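Local structure of mandalate racemase/muconate lactonizing enzyme (Unidentified, 4E4U) at residues 66-78 with 91-105. The protein belongs to the mandelate racemase/muconate lactonizing enzyme branch of the enolase superfamily and probably acts on a carboxylate substrate, though its own reaction is not established. Sequence-based numbering, arbitrary orientation.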
loop_
_atom_site.group_PDB
_atom_site.type_symbol
_atom_site.label_atom_id
_atom_site.label_comp_id
_atom_site.label_asym_id
_atom_site.label_seq_id
_atom_site.Cartn_x
_atom_site.Cartn_y
_atom_site.Cartn_z
ATOM N N ASP A 66 18.907 -39.763 -14.881
ATOM C CA ASP A 66 18.987 -39.281 -16.256
ATOM C C ASP A 66 19.420 -37.811 -16.260
ATOM O O ASP A 66 18.788 -36.984 -15.607
ATOM C CB ASP A 66 17.601 -39.425 -16.894
ATOM C CG ASP A 66 17.606 -39.215 -18.395
ATOM O OD1 ASP A 66 18.354 -38.346 -18.892
ATOM O OD2 ASP A 66 16.836 -39.923 -19.082
ATOM N N PRO A 67 20.485 -37.470 -17.011
ATOM C CA PRO A 67 20.916 -36.063 -17.050
ATOM C C PRO A 67 19.862 -35.096 -17.592
ATOM O O PRO A 67 19.946 -33.899 -17.311
ATOM C CB PRO A 67 22.132 -36.091 -17.988
ATOM C CG PRO A 67 21.950 -37.323 -18.813
ATOM C CD PRO A 67 21.325 -38.320 -17.875
ATOM N N HIS A 68 18.892 -35.588 -18.360
ATOM C CA HIS A 68 17.836 -34.705 -18.858
ATOM C C HIS A 68 16.917 -34.179 -17.759
ATOM O O HIS A 68 16.194 -33.206 -17.962
ATOM C CB HIS A 68 16.994 -35.403 -19.929
ATOM C CG HIS A 68 17.744 -35.688 -21.188
ATOM N ND1 HIS A 68 18.521 -36.814 -21.350
ATOM C CD2 HIS A 68 17.847 -34.988 -22.345
ATOM C CE1 HIS A 68 19.073 -36.795 -22.553
ATOM N NE2 HIS A 68 18.678 -35.699 -23.174
ATOM N N HIS A 69 16.944 -34.817 -16.595
ATOM C CA HIS A 69 15.961 -34.526 -15.561
ATOM C C HIS A 69 16.434 -33.426 -14.615
ATOM O O HIS A 69 16.627 -33.646 -13.414
ATOM C CB HIS A 69 15.567 -35.820 -14.843
ATOM C CG HIS A 69 14.929 -36.820 -15.758
ATOM N ND1 HIS A 69 14.612 -38.098 -15.370
ATOM C CD2 HIS A 69 14.577 -36.717 -17.063
ATOM C CE1 HIS A 69 14.076 -38.744 -16.390
ATOM N NE2 HIS A 69 14.043 -37.930 -17.432
ATOM N N VAL A 70 16.591 -32.231 -15.172
ATOM C CA VAL A 70 17.176 -31.113 -14.446
ATOM C C VAL A 70 16.200 -30.460 -13.461
ATOM O O VAL A 70 16.631 -29.923 -12.441
ATOM C CB VAL A 70 17.815 -30.065 -15.405
ATOM C CG1 VAL A 70 19.018 -30.674 -16.141
ATOM C CG2 VAL A 70 16.793 -29.521 -16.399
ATOM N N GLU A 71 14.899 -30.486 -13.758
ATOM C CA GLU A 71 13.901 -30.071 -12.767
ATOM C C GLU A 71 13.996 -30.970 -11.542
ATOM O O GLU A 71 14.017 -30.494 -10.406
ATOM C CB GLU A 71 12.477 -30.160 -13.323
ATOM C CG GLU A 71 12.111 -29.085 -14.333
ATOM C CD GLU A 71 11.624 -27.795 -13.698
ATOM O OE1 GLU A 71 11.553 -27.710 -12.449
ATOM O OE2 GLU A 71 11.282 -26.860 -14.454
ATOM N N ARG A 72 14.041 -32.277 -11.783
ATOM C CA ARG A 72 14.155 -33.255 -10.710
ATOM C C ARG A 72 15.403 -32.983 -9.881
ATOM O O ARG A 72 15.343 -32.923 -8.646
ATOM C CB ARG A 72 14.221 -34.664 -11.306
ATOM C CG ARG A 72 14.386 -35.787 -10.292
ATOM C CD ARG A 72 15.199 -36.950 -10.901
ATOM N NE ARG A 72 16.587 -36.534 -11.106
ATOM C CZ ARG A 72 17.503 -36.502 -10.142
ATOM N NH1 ARG A 72 17.195 -36.898 -8.909
ATOM N NH2 ARG A 72 18.732 -36.086 -10.413
ATOM N N LEU A 73 16.539 -32.837 -10.554
ATOM C CA LEU A 73 17.792 -32.569 -9.858
ATOM C C LEU A 73 17.698 -31.333 -8.971
ATOM O O LEU A 73 18.069 -31.373 -7.789
ATOM C CB LEU A 73 18.932 -32.416 -10.860
ATOM C CG LEU A 73 20.283 -31.973 -10.299
ATOM C CD1 LEU A 73 20.778 -32.926 -9.205
ATOM C CD2 LEU A 73 21.295 -31.845 -11.431
ATOM N N PHE A 74 17.207 -30.231 -9.529
ATOM C CA PHE A 74 17.078 -29.015 -8.747
ATOM C C PHE A 74 16.173 -29.235 -7.528
ATOM O O PHE A 74 16.538 -28.873 -6.405
ATOM C CB PHE A 74 16.567 -27.838 -9.583
ATOM C CG PHE A 74 16.390 -26.587 -8.774
ATOM C CD1 PHE A 74 17.451 -25.715 -8.582
ATOM C CD2 PHE A 74 15.183 -26.323 -8.138
ATOM C CE1 PHE A 74 17.304 -24.577 -7.803
ATOM C CE2 PHE A 74 15.029 -25.197 -7.355
ATOM C CZ PHE A 74 16.085 -24.324 -7.180
ATOM N N ARG A 75 14.995 -29.821 -7.747
ATOM C CA ARG A 75 14.054 -30.005 -6.643
ATOM C C ARG A 75 14.630 -30.904 -5.555
ATOM O O ARG A 75 14.433 -30.639 -4.368
ATOM C CB ARG A 75 12.706 -30.562 -7.123
ATOM C CG ARG A 75 11.887 -29.624 -8.016
ATOM C CD ARG A 75 11.632 -28.252 -7.402
ATOM N NE ARG A 75 11.027 -28.321 -6.078
ATOM C CZ ARG A 75 10.664 -27.253 -5.374
ATOM N NH1 ARG A 75 10.811 -26.038 -5.890
ATOM N NH2 ARG A 75 10.143 -27.399 -4.159
ATOM N N GLN A 76 15.329 -31.968 -5.944
ATOM C CA GLN A 76 15.905 -32.858 -4.939
ATOM C C GLN A 76 16.973 -32.140 -4.118
ATOM O O GLN A 76 17.013 -32.259 -2.896
ATOM C CB GLN A 76 16.502 -34.121 -5.576
ATOM C CG GLN A 76 15.516 -34.983 -6.357
ATOM C CD GLN A 76 14.357 -35.501 -5.527
ATOM O OE1 GLN A 76 14.524 -35.904 -4.373
ATOM N NE2 GLN A 76 13.171 -35.529 -6.131
ATOM N N ALA A 77 17.845 -31.401 -4.792
ATOM C CA ALA A 77 18.905 -30.681 -4.094
ATOM C C ALA A 77 18.340 -29.584 -3.196
ATOM O O ALA A 77 18.746 -29.432 -2.044
ATOM C CB ALA A 77 19.892 -30.092 -5.096
ATOM N N TYR A 78 17.405 -28.813 -3.746
ATOM C CA TYR A 78 16.750 -27.721 -3.037
ATOM C C TYR A 78 16.030 -28.197 -1.777
ATOM O O TYR A 78 15.908 -27.454 -0.810
ATOM C CB TYR A 78 15.768 -27.036 -4.001
ATOM C CG TYR A 78 15.042 -25.826 -3.460
ATOM C CD1 TYR A 78 15.715 -24.640 -3.209
ATOM C CD2 TYR A 78 13.674 -25.860 -3.234
ATOM C CE1 TYR A 78 15.053 -23.529 -2.743
ATOM C CE2 TYR A 78 12.999 -24.752 -2.756
ATOM C CZ TYR A 78 13.695 -23.586 -2.508
ATOM O OH TYR A 78 13.052 -22.462 -2.037
ATOM N N MET A 91 23.143 -24.789 -3.438
ATOM C CA MET A 91 22.780 -24.232 -4.727
ATOM C C MET A 91 23.990 -24.080 -5.644
ATOM O O MET A 91 23.893 -24.335 -6.845
ATOM C CB MET A 91 22.021 -22.927 -4.557
ATOM C CG MET A 91 20.621 -23.109 -3.972
ATOM S SD MET A 91 19.496 -24.073 -5.008
ATOM C CE MET A 91 19.657 -25.728 -4.341
ATOM N N GLY A 92 25.137 -23.681 -5.095
ATOM C CA GLY A 92 26.362 -23.664 -5.882
ATOM C C GLY A 92 26.713 -25.046 -6.410
ATOM O O GLY A 92 27.029 -25.219 -7.589
ATOM N N VAL A 93 26.646 -26.047 -5.540
ATOM C CA VAL A 93 26.971 -27.410 -5.946
ATOM C C VAL A 93 26.034 -27.916 -7.034
ATOM O O VAL A 93 26.484 -28.442 -8.061
ATOM C CB VAL A 93 26.959 -28.379 -4.751
ATOM C CG1 VAL A 93 27.179 -29.816 -5.216
ATOM C CG2 VAL A 93 28.020 -27.975 -3.742
ATOM N N VAL A 94 24.732 -27.757 -6.833
ATOM C CA VAL A 94 23.803 -28.243 -7.845
ATOM C C VAL A 94 23.937 -27.471 -9.156
ATOM O O VAL A 94 23.694 -28.031 -10.221
ATOM C CB VAL A 94 22.335 -28.304 -7.354
ATOM C CG1 VAL A 94 21.666 -26.939 -7.425
ATOM C CG2 VAL A 94 21.564 -29.335 -8.174
ATOM N N SER A 95 24.350 -26.204 -9.095
ATOM C CA SER A 95 24.563 -25.433 -10.320
ATOM C C SER A 95 25.611 -26.112 -11.197
ATOM O O SER A 95 25.444 -26.228 -12.413
ATOM C CB SER A 95 25.044 -24.021 -10.004
ATOM O OG SER A 95 24.093 -23.291 -9.263
ATOM N N GLY A 96 26.702 -26.553 -10.576
ATOM C CA GLY A 96 27.773 -27.205 -11.307
ATOM C C GLY A 96 27.322 -28.533 -11.874
ATOM O O GLY A 96 27.601 -28.854 -13.027
ATOM N N LEU A 97 26.630 -29.323 -11.055
ATOM C CA LEU A 97 26.140 -30.618 -11.513
ATOM C C LEU A 97 25.129 -30.453 -12.644
ATOM O O LEU A 97 25.165 -31.189 -13.632
ATOM C CB LEU A 97 25.515 -31.395 -10.357
ATOM C CG LEU A 97 26.420 -31.767 -9.179
ATOM C CD1 LEU A 97 25.605 -32.433 -8.079
ATOM C CD2 LEU A 97 27.560 -32.666 -9.630
ATOM N N GLU A 98 24.238 -29.476 -12.504
ATOM C CA GLU A 98 23.182 -29.269 -13.484
ATOM C C GLU A 98 23.747 -28.790 -14.824
ATOM O O GLU A 98 23.316 -29.243 -15.888
ATOM C CB GLU A 98 22.141 -28.291 -12.932
ATOM C CG GLU A 98 20.865 -28.180 -13.757
ATOM C CD GLU A 98 20.873 -26.978 -14.676
ATOM O OE1 GLU A 98 21.982 -26.491 -14.985
ATOM O OE2 GLU A 98 19.782 -26.522 -15.096
ATOM N N MET A 99 24.717 -27.879 -14.794
ATOM C CA MET A 99 25.242 -27.383 -16.063
ATOM C C MET A 99 26.047 -28.475 -16.773
ATOM O O MET A 99 26.071 -28.527 -18.003
ATOM C CB MET A 99 26.043 -26.081 -15.902
ATOM C CG MET A 99 27.419 -26.254 -15.278
ATOM S SD MET A 99 28.353 -24.707 -15.168
ATOM C CE MET A 99 27.433 -23.822 -13.908
ATOM N N ALA A 100 26.677 -29.365 -16.001
ATOM C CA ALA A 100 27.349 -30.534 -16.574
ATOM C C ALA A 100 26.322 -31.455 -17.231
ATOM O O ALA A 100 26.581 -32.027 -18.285
ATOM C CB ALA A 100 28.150 -31.277 -15.521
ATOM N N CYS A 101 25.147 -31.578 -16.619
ATOM C CA CYS A 101 24.051 -32.312 -17.251
ATOM C C CYS A 101 23.641 -31.666 -18.573
ATOM O O CYS A 101 23.441 -32.369 -19.559
ATOM C CB CYS A 101 22.842 -32.443 -16.313
ATOM S SG CYS A 101 23.114 -33.575 -14.930
ATOM N N TRP A 102 23.526 -30.339 -18.607
ATOM C CA TRP A 102 23.214 -29.656 -19.866
ATOM C C TRP A 102 24.284 -29.882 -20.933
ATOM O O TRP A 102 23.968 -30.030 -22.114
ATOM C CB TRP A 102 22.968 -28.157 -19.656
ATOM C CG TRP A 102 21.570 -27.860 -19.183
ATOM C CD1 TRP A 102 21.187 -27.509 -17.924
ATOM C CD2 TRP A 102 20.375 -27.932 -19.966
ATOM N NE1 TRP A 102 19.821 -27.332 -17.876
ATOM C CE2 TRP A 102 19.292 -27.589 -19.121
ATOM C CE3 TRP A 102 20.097 -28.232 -21.306
ATOM C CZ2 TRP A 102 17.972 -27.545 -19.570
ATOM C CZ3 TRP A 102 18.788 -28.193 -21.751
ATOM C CH2 TRP A 102 17.743 -27.851 -20.887
ATOM N N ASP A 103 25.547 -29.893 -20.518
ATOM C CA ASP A 103 26.650 -30.191 -21.426
ATOM C C ASP A 103 26.386 -31.546 -22.098
ATOM O O ASP A 103 26.505 -31.679 -23.323
ATOM C CB ASP A 103 27.962 -30.208 -20.631
ATOM C CG ASP A 103 29.197 -30.078 -21.505
ATOM O OD1 ASP A 103 29.115 -29.566 -22.647
ATOM O OD2 ASP A 103 30.280 -30.485 -21.032
ATOM N N ILE A 104 26.019 -32.542 -21.296
ATOM C CA ILE A 104 25.661 -33.870 -21.799
ATOM C C ILE A 104 24.405 -33.874 -22.684
ATOM O O ILE A 104 24.395 -34.490 -23.749
ATOM C CB ILE A 104 25.525 -34.864 -20.622
ATOM C CG1 ILE A 104 26.908 -35.165 -20.048
ATOM C CG2 ILE A 104 24.820 -36.147 -21.051
ATOM C CD1 ILE A 104 26.868 -35.731 -18.657
ATOM N N ILE A 105 23.363 -33.167 -22.256
ATOM C CA ILE A 105 22.138 -33.057 -23.044
ATOM C C ILE A 105 22.452 -32.499 -24.439
ATOM O O ILE A 105 22.002 -33.044 -25.453
ATOM C CB ILE A 105 21.088 -32.154 -22.332
ATOM C CG1 ILE A 105 20.622 -32.773 -21.008
ATOM C CG2 ILE A 105 19.895 -31.876 -23.240
ATOM C CD1 ILE A 105 19.751 -31.827 -20.179
HETATM O O HOH W 1 19.555 -34.589 -25.637
#
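Val70 and Leu73 of helix 70-78 fit knobs-into-holes against helix 91-105, joining two nearly antiparallel helices (162°) of the N-terminal capping domain of the enolase superfamily. Leu73 enters among Val94, Leu97, Glu98 and Cys101. With CG anti to the backbone N (chi1 173°), the CD2 branch of Leu73 lies against the helix backbone, 3.8 Å from Glu98 CA, while CG and CD1 meet Val94 CG2. Val94 CG2 also touches Ala77 CB at 3.6 Å and so spans Leu73 and Ala77, one helical turn apart.

Val70 occupies the next hole, among Glu98, Cys101, Trp102 and Ile105. Val70 CG1 makes an off-centre CH-pi contact with the five-membered ring of Trp102, 4.3 Å from the centroid, and Val70 CG2 meets CZ2 of the benzo ring. The indole NE1 gives a weak hydrogen bond to Glu98 OE2, but the carboxylate is held chiefly by the backbone N atoms of Leu289 and Leu290, which tie this helix pair to helix 289-301 of the barrel domain.

Toward Tyr78, the doubly bent chain of Met91 brings SD obliquely to the Phe74 ring, 3.6 Å from CE1, a Met-aromatic contact, and CE up to Tyr78 CA.

At the other end, Pro67 packs its CG on Ile104 CG2, at about a right angle, and Ile105 CG1 lies over one face of the His68 imidazole. The ring's rotation is fixed at its edge: ND1 donates exactly in plane to the syn lone pair of Asp66 OD1, which also accepts His68 N in an Asx turn. A water O 2.8 Å from His68 NE2 carries the link on to the main chain, donating to Ile105 O.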